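Side-chain contact in methyltransferase (Pectobacterium atrosepticum SCRI1043, PDB 2P7I), which probably transfers a methyl group from S-adenosylmethionine to an acceptor substrate, as a Rossmann-like class I methyltransferase: residues Ile157-His160 and Asn161-Thr165. Residues are numbered along the deposited sequence; the frame is centred on the assembly and turned at random.
Sequences IISH and NSAVT
From His160 to Ala163 the chain reverses in a type I beta turn, closed by Ala163 N donating to His160 O at 3.1 Å. Beyond the turn the two arms run back alongside each other, so that Ile158 and Thr165 stand with their CA atoms 6.7 Å apart. The His160 ring illustrates how a side chain at the first turn position can fold over the turn it begins. Its CG sits between the backbone N and the carbonyl carbon (chi1 61°), which swings the ring over the last residue of the turn. There Ala163 CB makes a CH-pi contact over one face, 3.8 Å from the ring centroid and 22° off the normal, while Ala163 N lies above the same face nearer the rim. Both ring nitrogens are engaged: Ser159 OG pairs with ND1 at 2.8 Å, and at the edge, in the ring plane, a water bridges NE2 (2.9 Å) to Ser162 OG. These bonds at two points of the rim would restrain ring rotation. The turn belongs to the surface loop joining helices 147-154 and 166-171 in the methyltransferase domain, and Thr165 is the N-cap of the second helix: its side chain caps a backbone N just past the loop, and Glu168 OE1 accepts from Thr165 N in return, as in a capping box. Asn161 ND2 is hydrogen-bonded to Asn145 OD1, while its backbone N donates to Asp180 of the second subunit, tying the turn into the assembly. Ile158 supplies the apolar part of the contact between the arms. Its CG2, anti to its own backbone N, reaches Ala163 CB at 4.1 Å, and Ile158 CG1 meets Thr165 CG2 at 3.8 Å where the two side chains cross at a slant.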
# COMPACT_ATOMS: atom_id res chain seq x y z
N ILE B 157 10.25 -1.50 20.10
CA ILE B 157 11.52 -2.24 20.20
C ILE B 157 12.56 -1.60 19.29
O ILE B 157 13.74 -1.67 19.54
CB ILE B 157 11.31 -3.68 19.75
CG1 ILE B 157 10.41 -4.40 20.73
CG2 ILE B 157 12.62 -4.45 19.60
CD1 ILE B 157 9.94 -5.70 20.13
N ILE B 158 12.09 -0.96 18.22
CA ILE B 158 12.95 -0.27 17.27
C ILE B 158 12.40 1.15 17.16
O ILE B 158 11.18 1.34 17.09
CB ILE B 158 12.92 -0.96 15.87
CG1 ILE B 158 13.38 -2.41 15.99
CG2 ILE B 158 13.79 -0.21 14.86
CD1 ILE B 158 13.38 -3.21 14.73
N SER B 159 13.25 2.16 17.12
CA SER B 159 12.74 3.52 17.26
C SER B 159 11.94 3.96 16.05
O SER B 159 10.90 4.59 16.19
CB SER B 159 13.86 4.53 17.50
OG SER B 159 14.68 4.63 16.37
N HIS B 160 12.44 3.65 14.85
CA HIS B 160 11.77 4.03 13.60
C HIS B 160 12.29 3.11 12.49
O HIS B 160 13.25 2.38 12.69
CB HIS B 160 11.94 5.53 13.26
CG HIS B 160 13.37 5.94 13.05
ND1 HIS B 160 14.25 6.11 14.09
CD2 HIS B 160 14.06 6.21 11.92
CE1 HIS B 160 15.44 6.42 13.61
NE2 HIS B 160 15.34 6.52 12.29
N ASN B 161 11.64 3.09 11.33
CA ASN B 161 11.88 1.99 10.39
C ASN B 161 13.36 1.91 9.95
O ASN B 161 13.99 0.84 9.95
CB ASN B 161 10.96 2.11 9.17
CG ASN B 161 9.48 2.00 9.51
OD1 ASN B 161 9.06 1.81 10.65
ND2 ASN B 161 8.66 2.14 8.46
N SER B 162 13.94 3.06 9.60
CA SER B 162 15.28 3.10 9.06
C SER B 162 16.33 3.19 10.15
O SER B 162 17.49 3.43 9.85
CB SER B 162 15.45 4.29 8.10
OG SER B 162 15.31 5.51 8.79
N ALA B 163 15.93 3.07 11.40
CA ALA B 163 16.89 3.04 12.48
C ALA B 163 17.82 1.86 12.27
O ALA B 163 17.48 0.86 11.65
CB ALA B 163 16.19 2.92 13.89
N VAL B 164 19.01 1.98 12.83
CA VAL B 164 19.92 0.83 12.95
C VAL B 164 19.96 0.51 14.45
O VAL B 164 20.33 1.36 15.26
CB VAL B 164 21.38 1.15 12.44
CG1 VAL B 164 22.28 -0.07 12.66
CG2 VAL B 164 21.40 1.57 10.98
N THR B 165 19.55 -0.70 14.83
CA THR B 165 19.50 -1.06 16.23
C THR B 165 20.90 -1.39 16.69
O THR B 165 21.84 -1.47 15.91
CB THR B 165 18.63 -2.31 16.56
OG1 THR B 165 19.26 -3.49 16.05
CG2 THR B 165 17.21 -2.21 15.98
O HOH W 1 17.29 6.75 10.22